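Local atomic coordinates of tryptophan--tRNA ligase (Mycoplasma pneumoniae, PDB entry 2YY5), a protein that probably catalyses the ATP-dependent attachment of tryptophan to tRNA(Trp), working as a homodimeric class I aminoacyl-tRNA synthetase. Residues G15-G20 with M203-K208; E104-T109 with G131-P136; V151-D156 with P182-N187. The protein carries 1 engineered substitution. One frame throughout, in Å; residues are numbered along the deposited sequence.

Interaction 1: G15-G20 with M203-K208; sequences GKQHLG and MSKSSK. With WSA (5'-O-[(L-tryptophylamino)sulfonyl]adenosine), chain J; SO4 (sulfate ion), chain H.
M203 lays its CG over one face of the H18 imidazole, 4.1 Å from the ring centroid and only 14° off the ring normal, a CH-pi contact. The two side chains slide past each other in opposite directions. Beyond CG, the sulfur reaches L19, with M203 SD 4.1 Å from L19 CB. The main chain of M203 serves the adenine, for its O accepts a hydrogen bond from N6 of the bound tryptophanyl-adenylate analogue at 3.2 Å.

S204 points its CB away from segment 15-20, and its OG bonds to K202 NZ. S204 also opens a type I turn that runs to S207.

K205 follows, and its backbone N and H18 NE2 both donate to one oxygen, O3 of a sulfate ion, probably from the crystallisation liquor, with the H18 NE2 to O3 bond 3.0 Å long and nearly straight at 168°. That oxygen lies in the ring plane at the imidazole edge, while at another edge ND1 accepts a weak capping bond from G20 N. The K205 side chain runs alongside Q17, after K205 CB has packed 3.6 Å from K16 CB. A bend at its last torsion (chi4 83°) brings K205 NZ to sulfate O4, 2.6 Å away. K205 NZ also donates to a water that bonds to Q17 OE1 and to the ligand's sulfonyl O1S.

Segments 15-20 and 203-206 probably belong to the 'HIGH' and 'KMSKS' signature regions of class I synthetases, and their meeting beside the adenylate analogue is consistent with the active site of the Rossmann-fold catalytic domain.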
loop_
_atom_site.group_PDB
_atom_site.type_symbol
_atom_site.label_atom_id
_atom_site.label_comp_id
_atom_site.label_asym_id
_atom_site.label_seq_id
_atom_site.Cartn_x
_atom_site.Cartn_y
_atom_site.Cartn_z
ATOM N N GLY B 15 -7.694 19.731 12.236
ATOM C CA GLY B 15 -8.188 20.846 13.020
ATOM C C GLY B 15 -8.246 22.062 12.126
ATOM O O GLY B 15 -8.678 23.134 12.534
ATOM N N LYS B 16 -7.806 21.877 10.888
ATOM C CA LYS B 16 -7.782 22.943 9.899
ATOM C C LYS B 16 -8.956 22.873 8.938
ATOM O O LYS B 16 -8.934 23.516 7.886
ATOM C CB LYS B 16 -6.482 22.898 9.097
ATOM C CG LYS B 16 -5.569 24.095 9.307
ATOM C CD LYS B 16 -4.472 23.836 10.335
ATOM C CE LYS B 16 -3.477 24.996 10.333
ATOM N NZ LYS B 16 -2.190 24.689 11.006
ATOM N N GLN B 17 -9.969 22.083 9.283
ATOM C CA GLN B 17 -11.163 21.974 8.450
ATOM C C GLN B 17 -11.653 23.413 8.222
ATOM O O GLN B 17 -11.863 24.161 9.186
ATOM C CB GLN B 17 -12.225 21.156 9.184
ATOM C CG GLN B 17 -12.957 20.141 8.328
ATOM C CD GLN B 17 -12.043 19.060 7.782
ATOM O OE1 GLN B 17 -11.842 18.968 6.574
ATOM N NE2 GLN B 17 -11.483 18.242 8.670
ATOM N N HIS B 18 -11.827 23.802 6.957
ATOM C CA HIS B 18 -12.253 25.164 6.619
ATOM C C HIS B 18 -13.482 25.261 5.706
ATOM O O HIS B 18 -14.005 24.246 5.240
ATOM C CB HIS B 18 -11.086 25.905 5.968
ATOM C CG HIS B 18 -10.583 25.256 4.714
ATOM N ND1 HIS B 18 -11.351 25.130 3.577
ATOM C CD2 HIS B 18 -9.385 24.694 4.420
ATOM C CE1 HIS B 18 -10.652 24.522 2.636
ATOM N NE2 HIS B 18 -9.454 24.246 3.122
ATOM N N LEU B 19 -13.919 26.499 5.459
ATOM C CA LEU B 19 -15.077 26.808 4.613
ATOM C C LEU B 19 -14.974 26.246 3.192
ATOM O O LEU B 19 -15.988 25.990 2.547
ATOM C CB LEU B 19 -15.264 28.321 4.516
ATOM C CG LEU B 19 -16.468 28.999 5.166
ATOM C CD1 LEU B 19 -16.515 30.440 4.689
ATOM C CD2 LEU B 19 -17.754 28.297 4.787
ATOM N N GLY B 20 -13.750 26.087 2.696
ATOM C CA GLY B 20 -13.574 25.538 1.366
ATOM C C GLY B 20 -14.103 24.120 1.374
ATOM O O GLY B 20 -14.759 23.689 0.432
ATOM N N MET B 203 -8.539 28.321 -0.830
ATOM C CA MET B 203 -8.449 28.232 0.621
ATOM C C MET B 203 -7.863 26.864 0.943
ATOM O O MET B 203 -8.423 25.838 0.552
ATOM C CB MET B 203 -9.832 28.375 1.259
ATOM C CG MET B 203 -9.768 28.738 2.734
ATOM S SD MET B 203 -11.355 29.211 3.463
ATOM C CE MET B 203 -11.547 30.842 2.807
ATOM N N SER B 204 -6.734 26.842 1.644
ATOM C CA SER B 204 -6.088 25.572 1.972
ATOM C C SER B 204 -5.705 25.399 3.429
ATOM O O SER B 204 -5.323 26.360 4.108
ATOM C CB SER B 204 -4.831 25.369 1.117
ATOM O OG SER B 204 -5.156 25.118 -0.237
ATOM N N LYS B 205 -5.808 24.159 3.899
ATOM C CA LYS B 205 -5.433 23.845 5.263
ATOM C C LYS B 205 -3.936 24.118 5.420
ATOM O O LYS B 205 -3.469 24.459 6.504
ATOM C CB LYS B 205 -5.698 22.369 5.575
ATOM C CG LYS B 205 -7.127 21.900 5.354
ATOM C CD LYS B 205 -7.387 20.611 6.139
ATOM C CE LYS B 205 -8.713 19.951 5.773
ATOM N NZ LYS B 205 -8.591 19.119 4.544
ATOM N N SER B 206 -3.192 23.983 4.326
ATOM C CA SER B 206 -1.744 24.176 4.351
ATOM C C SER B 206 -1.235 25.617 4.313
ATOM O O SER B 206 -0.060 25.854 4.582
ATOM C CB SER B 206 -1.084 23.385 3.210
ATOM O OG SER B 206 -1.444 23.893 1.931
ATOM N N SER B 207 -2.092 26.578 3.980
ATOM C CA SER B 207 -1.645 27.969 3.922
ATOM C C SER B 207 -0.990 28.430 5.219
ATOM O O SER B 207 -1.548 28.282 6.307
ATOM C CB SER B 207 -2.807 28.900 3.588
ATOM O OG SER B 207 -3.272 28.656 2.276
ATOM N N LYS B 208 0.201 28.993 5.076
ATOM C CA LYS B 208 0.990 29.508 6.188
ATOM C C LYS B 208 0.204 30.597 6.918
ATOM O O LYS B 208 0.012 30.546 8.138
ATOM C CB LYS B 208 2.304 30.077 5.639
ATOM C CG LYS B 208 2.110 31.238 4.644
ATOM C CD LYS B 208 3.140 31.240 3.513
ATOM C CE LYS B 208 2.619 30.477 2.308
ATOM N NZ LYS B 208 2.172 29.109 2.680
HETATM C CD2 WSA J . -11.088 11.322 -1.367
HETATM C CE3 WSA J . -12.124 12.141 -1.803
HETATM C CZ3 WSA J . -13.090 11.626 -2.658
HETATM C CH2 WSA J . -13.018 10.299 -3.074
HETATM C CZ2 WSA J . -11.981 9.484 -2.636
HETATM C CE2 WSA J . -11.015 10.000 -1.781
HETATM N N11 WSA J . -9.947 9.459 -1.198
HETATM C CD1 WSA J . -9.348 10.370 -0.438
HETATM C CG WSA J . -10.012 11.522 -0.510
HETATM C CB WSA J . -9.659 12.811 0.228
HETATM C CA WSA J . -9.331 13.946 -0.745
HETATM N NH3 WSA J . -8.219 13.564 -1.625
HETATM C C WSA J . -8.946 15.190 0.060
HETATM O O WSA J . -7.833 15.277 0.568
HETATM N NS WSA J . -9.863 16.145 0.177
HETATM S S WSA J . -9.525 17.098 1.456
HETATM O O1S WSA J . -9.513 16.284 2.716
HETATM O O2S WSA J . -8.176 17.732 1.286
HETATM O "O5'" WSA J . -10.561 18.086 1.499
HETATM C "C5'" WSA J . -11.923 17.645 1.505
HETATM C "C4'" WSA J . -12.770 18.189 0.350
HETATM O "O4'" WSA J . -12.734 19.627 0.355
HETATM C "C3'" WSA J . -12.292 17.744 -1.035
HETATM O "O3'" WSA J . -13.422 17.481 -1.872
HETATM C "C2'" WSA J . -11.563 18.992 -1.530
HETATM O "O2'" WSA J . -11.570 19.018 -2.960
HETATM C "C1'" WSA J . -12.529 20.049 -1.002
HETATM N N9 WSA J . -11.881 21.383 -1.016
HETATM C C8 WSA J . -10.702 21.662 -0.466
HETATM N N7 WSA J . -10.439 22.960 -0.604
HETATM C C5 WSA J . -11.464 23.513 -1.248
HETATM C C4 WSA J . -12.379 22.504 -1.519
HETATM N N3 WSA J . -13.512 22.809 -2.172
HETATM C C2 WSA J . -13.760 24.051 -2.551
HETATM N N1 WSA J . -12.910 25.033 -2.306
HETATM C C6 WSA J . -11.758 24.802 -1.658
HETATM N N6 WSA J . -10.911 25.797 -1.398
HETATM S S SO4 H . -7.347 21.195 1.909
HETATM O O1 SO4 H . -7.423 20.808 0.494
HETATM O O2 SO4 H . -6.224 20.478 2.557
HETATM O O3 SO4 H . -7.146 22.656 1.999
HETATM O O4 SO4 H . -8.593 20.823 2.587
HETATM O O HOH W 1 -10.728 17.683 4.340
#

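Interaction 2: E104-T109 with G131-P136; sequences ELQRMT and GLLTYP. With SO4 (sulfate ion), chain I.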
loop_
_atom_site.group_PDB
_atom_site.type_symbol
_atom_site.label_atom_id
_atom_site.label_comp_id
_atom_site.label_asym_id
_atom_site.label_seq_id
_atom_site.Cartn_x
_atom_site.Cartn_y
_atom_site.Cartn_z
ATOM N N GLU B 104 3.218 8.621 -14.275
ATOM C CA GLU B 104 1.922 9.272 -14.111
ATOM C C GLU B 104 1.724 9.841 -12.711
ATOM O O GLU B 104 1.033 10.849 -12.539
ATOM C CB GLU B 104 0.778 8.306 -14.456
ATOM C CG GLU B 104 0.742 7.015 -13.656
ATOM C CD GLU B 104 -0.321 6.046 -14.168
ATOM O OE1 GLU B 104 -0.340 4.882 -13.713
ATOM O OE2 GLU B 104 -1.140 6.447 -15.025
ATOM N N LEU B 105 2.333 9.207 -11.712
ATOM C CA LEU B 105 2.192 9.685 -10.344
ATOM C C LEU B 105 3.057 10.915 -10.093
ATOM O O LEU B 105 2.693 11.788 -9.304
ATOM C CB LEU B 105 2.539 8.568 -9.352
ATOM C CG LEU B 105 1.547 7.392 -9.320
ATOM C CD1 LEU B 105 2.119 6.251 -8.494
ATOM C CD2 LEU B 105 0.199 7.858 -8.758
ATOM N N GLN B 106 4.189 10.996 -10.789
ATOM C CA GLN B 106 5.108 12.124 -10.635
ATOM C C GLN B 106 4.659 13.415 -11.309
ATOM O O GLN B 106 5.080 14.501 -10.917
ATOM C CB GLN B 106 6.487 11.731 -11.143
ATOM C CG GLN B 106 7.164 10.727 -10.246
ATOM C CD GLN B 106 8.496 10.269 -10.781
ATOM O OE1 GLN B 106 9.329 9.752 -10.032
ATOM N NE2 GLN B 106 8.709 10.442 -12.086
ATOM N N ARG B 107 3.813 13.297 -12.327
ATOM C CA ARG B 107 3.313 14.473 -13.028
ATOM C C ARG B 107 2.110 15.086 -12.308
ATOM O O ARG B 107 1.652 16.168 -12.681
ATOM C CB ARG B 107 2.920 14.132 -14.475
ATOM C CG ARG B 107 4.082 14.016 -15.458
ATOM C CD ARG B 107 4.790 12.687 -15.313
ATOM N NE ARG B 107 5.842 12.460 -16.303
ATOM C CZ ARG B 107 7.084 12.930 -16.212
ATOM N NH1 ARG B 107 7.966 12.664 -17.168
ATOM N NH2 ARG B 107 7.452 13.663 -15.167
ATOM N N MET B 108 1.593 14.401 -11.284
ATOM C CA MET B 108 0.446 14.924 -10.537
ATOM C C MET B 108 0.809 16.300 -9.983
ATOM O O MET B 108 1.841 16.471 -9.334
ATOM C CB MET B 108 0.063 13.981 -9.392
ATOM C CG MET B 108 -0.494 12.629 -9.822
ATOM S SD MET B 108 -2.186 12.682 -10.467
ATOM C CE MET B 108 -1.879 12.626 -12.236
ATOM N N THR B 109 -0.039 17.285 -10.249
ATOM C CA THR B 109 0.220 18.641 -9.789
ATOM C C THR B 109 0.284 18.720 -8.274
ATOM O O THR B 109 1.106 19.444 -7.719
ATOM C CB THR B 109 -0.857 19.631 -10.306
ATOM O OG1 THR B 109 -2.141 19.267 -9.784
ATOM C CG2 THR B 109 -0.911 19.607 -11.829
ATOM N N GLY B 131 4.447 8.094 0.867
ATOM C CA GLY B 131 3.003 8.227 0.818
ATOM C C GLY B 131 2.535 9.423 0.018
ATOM O O GLY B 131 1.406 9.449 -0.466
ATOM N N LEU B 132 3.401 10.417 -0.126
ATOM C CA LEU B 132 3.049 11.613 -0.874
ATOM C C LEU B 132 2.978 11.347 -2.368
ATOM O O LEU B 132 2.230 12.002 -3.084
ATOM C CB LEU B 132 4.056 12.727 -0.587
ATOM C CG LEU B 132 3.553 13.826 0.353
ATOM C CD1 LEU B 132 2.750 13.219 1.483
ATOM C CD2 LEU B 132 4.732 14.618 0.887
ATOM N N LEU B 133 3.750 10.375 -2.831
ATOM C CA LEU B 133 3.770 10.025 -4.243
ATOM C C LEU B 133 2.640 9.053 -4.589
ATOM O O LEU B 133 2.002 9.159 -5.643
ATOM C CB LEU B 133 5.100 9.352 -4.581
ATOM C CG LEU B 133 5.716 9.473 -5.981
ATOM C CD1 LEU B 133 6.718 8.344 -6.146
ATOM C CD2 LEU B 133 4.671 9.399 -7.068
ATOM N N THR B 134 2.391 8.116 -3.679
ATOM C CA THR B 134 1.411 7.066 -3.900
ATOM C C THR B 134 -0.041 7.259 -3.511
ATOM O O THR B 134 -0.898 6.548 -4.035
ATOM C CB THR B 134 1.866 5.752 -3.238
ATOM O OG1 THR B 134 1.898 5.925 -1.814
ATOM C CG2 THR B 134 3.253 5.351 -3.736
ATOM N N TYR B 135 -0.342 8.196 -2.618
ATOM C CA TYR B 135 -1.734 8.340 -2.203
ATOM C C TYR B 135 -2.768 8.488 -3.331
ATOM O O TYR B 135 -3.927 8.087 -3.171
ATOM C CB TYR B 135 -1.896 9.462 -1.155
ATOM C CG TYR B 135 -1.878 10.885 -1.658
ATOM C CD1 TYR B 135 -0.682 11.593 -1.777
ATOM C CD2 TYR B 135 -3.069 11.538 -1.976
ATOM C CE1 TYR B 135 -0.670 12.925 -2.203
ATOM C CE2 TYR B 135 -3.070 12.861 -2.401
ATOM C CZ TYR B 135 -1.868 13.550 -2.512
ATOM O OH TYR B 135 -1.875 14.854 -2.936
ATOM N N PRO B 136 -2.378 9.059 -4.483
ATOM C CA PRO B 136 -3.440 9.143 -5.491
ATOM C C PRO B 136 -3.911 7.784 -6.028
ATOM O O PRO B 136 -4.938 7.698 -6.695
ATOM C CB PRO B 136 -2.846 10.061 -6.572
ATOM C CG PRO B 136 -1.376 10.115 -6.271
ATOM C CD PRO B 136 -1.292 10.007 -4.779
HETATM S S SO4 I . -5.059 16.088 -1.907
HETATM O O1 SO4 I . -4.179 16.079 -3.079
HETATM O O2 SO4 I . -6.428 15.749 -2.330
HETATM O O3 SO4 I . -4.587 15.082 -0.932
HETATM O O4 SO4 I . -5.028 17.430 -1.297
#
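L105 presses into the side of helix 131-144 between L133 and P136, a small helix-helix packing contact inside the class I catalytic domain and next to the dimer interface. The two leucines meet unequally. L133 has CG anti to its backbone N (chi1 -150°), and this sends CD2 across to L105, where it rests 3.2 Å from CB rather than at the branched end. The same methyl also nears Q106, with L133 CD2 4.3 Å from Q106 CG.

The branched end of L105 is left for the next turn. Its CG is anti to the carbonyl carbon (chi1 -68°), and CD2 touches the proline ring, L105 CD2 to P136 CG being 3.7 Å. Between these two contacts lies the carbonyl oxygen of L133, with CG and both methyls of L105 grouped close to it. M108 approaches the proline from farther along the chain, with its CG 4.4 Å from P136 CG. One corner of the pyrrolidine ring therefore receives both L105 and M108.

P136 also shapes its own helix. Without an N-H it makes no bond to the preceding turn, and the helix is kinked there. Helix 158-175 packs against L105 through L163 and against P136 through H160, while T130 and L102 of the second subunit touch L105 and L133 respectively. The core is thus shared between one chain's helices and the partner subunit.

Y135, whose CB points away from segment 104-109, has P136 CD 3.3 Å above one face of its ring, toward the rim. At the ring edge and in its plane, Y135 OH donates to O1 of a bound sulfate, 2.6 Å away.

Interaction 3: V151-D156 with P182-N187; sequences VPVGND and PQFVQN. With WSA (5'-O-[(L-tryptophylamino)sulfonyl]adenosine), chain J.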
loop_
_atom_site.group_PDB
_atom_site.type_symbol
_atom_site.label_atom_id
_atom_site.label_comp_id
_atom_site.label_asym_id
_atom_site.label_seq_id
_atom_site.Cartn_x
_atom_site.Cartn_y
_atom_site.Cartn_z
ATOM N N VAL B 151 -18.551 11.008 -7.791
ATOM C CA VAL B 151 -17.628 11.252 -6.706
ATOM C C VAL B 151 -17.648 12.752 -6.490
ATOM O O VAL B 151 -16.973 13.498 -7.196
ATOM C CB VAL B 151 -16.196 10.790 -7.074
ATOM C CG1 VAL B 151 -15.231 11.098 -5.944
ATOM C CG2 VAL B 151 -16.192 9.305 -7.360
ATOM N N PRO B 152 -18.460 13.219 -5.529
ATOM C CA PRO B 152 -18.535 14.660 -5.267
ATOM C C PRO B 152 -17.308 15.214 -4.548
ATOM O O PRO B 152 -17.019 14.843 -3.399
ATOM C CB PRO B 152 -19.830 14.799 -4.467
ATOM C CG PRO B 152 -19.984 13.476 -3.803
ATOM C CD PRO B 152 -19.558 12.497 -4.860
ATOM N N VAL B 153 -16.595 16.107 -5.235
ATOM C CA VAL B 153 -15.378 16.698 -4.692
ATOM C C VAL B 153 -15.133 18.118 -5.174
ATOM O O VAL B 153 -15.838 18.624 -6.046
ATOM C CB VAL B 153 -14.147 15.874 -5.100
ATOM C CG1 VAL B 153 -14.086 14.587 -4.320
ATOM C CG2 VAL B 153 -14.222 15.576 -6.585
ATOM N N GLY B 154 -14.106 18.743 -4.605
ATOM C CA GLY B 154 -13.743 20.092 -4.988
ATOM C C GLY B 154 -12.946 20.062 -6.279
ATOM O O GLY B 154 -12.462 19.006 -6.702
ATOM N N ASN B 155 -12.811 21.224 -6.905
ATOM C CA ASN B 155 -12.087 21.348 -8.156
ATOM C C ASN B 155 -10.705 20.719 -8.093
ATOM O O ASN B 155 -10.324 19.968 -8.980
ATOM C CB ASN B 155 -11.945 22.816 -8.530
ATOM C CG ASN B 155 -11.274 23.005 -9.869
ATOM O OD1 ASN B 155 -11.845 22.694 -10.909
ATOM N ND2 ASN B 155 -10.047 23.505 -9.848
ATOM N N ASP B 156 -9.968 21.034 -7.033
ATOM C CA ASP B 156 -8.610 20.536 -6.820
ATOM C C ASP B 156 -8.452 19.022 -6.925
ATOM O O ASP B 156 -7.337 18.521 -7.039
ATOM C CB ASP B 156 -8.116 20.983 -5.449
ATOM C CG ASP B 156 -9.020 20.510 -4.340
ATOM O OD1 ASP B 156 -10.208 20.899 -4.347
ATOM O OD2 ASP B 156 -8.547 19.743 -3.475
ATOM N N PRO B 182 -16.013 5.927 -12.541
ATOM C CA PRO B 182 -16.585 6.946 -11.660
ATOM C C PRO B 182 -16.578 8.311 -12.333
ATOM O O PRO B 182 -15.626 8.660 -13.020
ATOM C CB PRO B 182 -15.666 6.901 -10.448
ATOM C CG PRO B 182 -14.331 6.594 -11.072
ATOM C CD PRO B 182 -14.686 5.496 -12.066
ATOM N N GLN B 183 -17.639 9.080 -12.135
ATOM C CA GLN B 183 -17.718 10.411 -12.716
ATOM C C GLN B 183 -17.372 11.530 -11.730
ATOM O O GLN B 183 -17.902 11.576 -10.621
ATOM C CB GLN B 183 -19.115 10.671 -13.274
ATOM C CG GLN B 183 -19.330 12.129 -13.630
ATOM C CD GLN B 183 -20.641 12.376 -14.344
ATOM O OE1 GLN B 183 -21.714 12.014 -13.848
ATOM N NE2 GLN B 183 -20.565 13.005 -15.515
ATOM N N PHE B 184 -16.491 12.437 -12.147
ATOM C CA PHE B 184 -16.100 13.569 -11.315
ATOM C C PHE B 184 -17.269 14.561 -11.240
ATOM O O PHE B 184 -17.848 14.929 -12.270
ATOM C CB PHE B 184 -14.879 14.263 -11.920
ATOM C CG PHE B 184 -14.597 15.626 -11.338
ATOM C CD1 PHE B 184 -13.868 15.764 -10.158
ATOM C CD2 PHE B 184 -15.075 16.776 -11.961
ATOM C CE1 PHE B 184 -13.620 17.027 -9.603
ATOM C CE2 PHE B 184 -14.833 18.040 -11.416
ATOM C CZ PHE B 184 -14.102 18.164 -10.232
ATOM N N VAL B 185 -17.622 14.980 -10.028
ATOM C CA VAL B 185 -18.710 15.937 -9.833
ATOM C C VAL B 185 -18.357 17.005 -8.796
ATOM O O VAL B 185 -18.036 16.701 -7.645
ATOM C CB VAL B 185 -20.013 15.228 -9.413
ATOM C CG1 VAL B 185 -21.036 16.245 -8.937
ATOM C CG2 VAL B 185 -20.579 14.463 -10.594
ATOM N N GLN B 186 -18.417 18.261 -9.226
ATOM C CA GLN B 186 -18.103 19.396 -8.363
ATOM C C GLN B 186 -19.282 20.360 -8.336
ATOM O O GLN B 186 -20.108 20.371 -9.245
ATOM C CB GLN B 186 -16.864 20.130 -8.880
ATOM C CG GLN B 186 -17.104 20.897 -10.165
ATOM C CD GLN B 186 -15.880 21.656 -10.662
ATOM O OE1 GLN B 186 -15.919 22.283 -11.720
ATOM N NE2 GLN B 186 -14.790 21.605 -9.905
ATOM N N ASN B 187 -19.351 21.169 -7.287
ATOM C CA ASN B 187 -20.420 22.142 -7.138
ATOM C C ASN B 187 -20.197 23.233 -8.175
ATOM O O ASN B 187 -19.114 23.817 -8.240
ATOM C CB ASN B 187 -20.388 22.713 -5.722
ATOM C CG ASN B 187 -21.482 23.729 -5.475
ATOM O OD1 ASN B 187 -21.431 24.855 -5.981
ATOM N ND2 ASN B 187 -22.480 23.338 -4.693
HETATM C CD2 WSA J . -11.088 11.322 -1.367
HETATM C CE3 WSA J . -12.124 12.141 -1.803
HETATM C CZ3 WSA J . -13.090 11.626 -2.658
HETATM C CH2 WSA J . -13.018 10.299 -3.074
HETATM C CZ2 WSA J . -11.981 9.484 -2.636
HETATM C CE2 WSA J . -11.015 10.000 -1.781
HETATM N N11 WSA J . -9.947 9.459 -1.198
HETATM C CD1 WSA J . -9.348 10.370 -0.438
HETATM C CG WSA J . -10.012 11.522 -0.510
HETATM C CB WSA J . -9.659 12.811 0.228
HETATM C CA WSA J . -9.331 13.946 -0.745
HETATM N NH3 WSA J . -8.219 13.564 -1.625
HETATM C C WSA J . -8.946 15.190 0.060
HETATM O O WSA J . -7.833 15.277 0.568
HETATM N NS WSA J . -9.863 16.145 0.177
HETATM S S WSA J . -9.525 17.098 1.456
HETATM O O1S WSA J . -9.513 16.284 2.716
HETATM O O2S WSA J . -8.176 17.732 1.286
HETATM O "O5'" WSA J . -10.561 18.086 1.499
HETATM C "C5'" WSA J . -11.923 17.645 1.505
HETATM C "C4'" WSA J . -12.770 18.189 0.350
HETATM O "O4'" WSA J . -12.734 19.627 0.355
HETATM C "C3'" WSA J . -12.292 17.744 -1.035
HETATM O "O3'" WSA J . -13.422 17.481 -1.872
HETATM C "C2'" WSA J . -11.563 18.992 -1.530
HETATM O "O2'" WSA J . -11.570 19.018 -2.960
HETATM C "C1'" WSA J . -12.529 20.049 -1.002
HETATM N N9 WSA J . -11.881 21.383 -1.016
HETATM C C8 WSA J . -10.702 21.662 -0.466
HETATM N N7 WSA J . -10.439 22.960 -0.604
HETATM C C5 WSA J . -11.464 23.513 -1.248
HETATM C C4 WSA J . -12.379 22.504 -1.519
HETATM N N3 WSA J . -13.512 22.809 -2.172
HETATM C C2 WSA J . -13.760 24.051 -2.551
HETATM N N1 WSA J . -12.910 25.033 -2.306
HETATM C C6 WSA J . -11.758 24.802 -1.658
HETATM N N6 WSA J . -10.911 25.797 -1.398
HETATM O O HOH W 2 -17.112 21.173 -5.598
#
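V151 and F184 face each other as a parallel bridge, followed by P152 with V185. Together they pair the two parallel strands of a beta-alpha-beta unit whose connecting helix is 158-175. Three backbone hydrogen bonds join the strands. V151 N donates to Q183 O and V153 N to V185 O, the latter at 2.9 Å, while between them V185 N donates to V151 O. Two CA-H...O contacts supplement the ladder: P152 CA approaches V185 O, and Q186 CA lies 3.3 Å from V153 O. The latter oxygen also accepts from a water that in turn accepts from N187 N.

Apolar contacts lie beside the ladder. The side chains of V151 and P182 lie side by side, pointing the same way, with V151 CG2 3.9 Å from P182 CB, while V153 directs CG2 at the F184 ring, 3.4 Å from CE1. The other methyls look to the ligand: V151 CG1 rests 3.7 Å from CH2 of the analogue's indole, and V153 CG1 is near the same ring.

Past the strand, G154 and the start of a 3-10 turn hold the ribose. G154 N donates to O3' at 3.1 Å and more weakly to O2', and O2' itself donates to D156 OD1 at 2.7 Å. Such binding at the end of a parallel strand is a familiar feature of Rossmann-type nucleotide sites.

A single side-chain hydrogen bond crosses the contact. N155 and Q186 lie side by side with their amide planes 33° apart, and Q186 NE2 donates to an in-plane lone pair of N155 OD1 over 3.3 Å, with an N-H...O angle of 166°.

From the N terminus, the chain passes through strand 6-11 into 15-20, whose partner comes only with 203-208; interaction 1 therefore closes the widest loop. Both other contacts fall within it. Interaction 2 closes a short loop between helices 102-106 and 131-144, beside the subunit interface. Helix 131-144 then leads to strand 150-152, where interaction 3 opens, closing through helix 158-175 at strand 183-185. Interactions 2 and 3 follow in series, and no loops cross. Interactions 1 and 3 both touch the adenylate analogue, although their nearest atoms are about 7 Å apart. Interaction 2 lies farther off, with the side chain of P136 about 8 Å from the ligand at the nearest atoms.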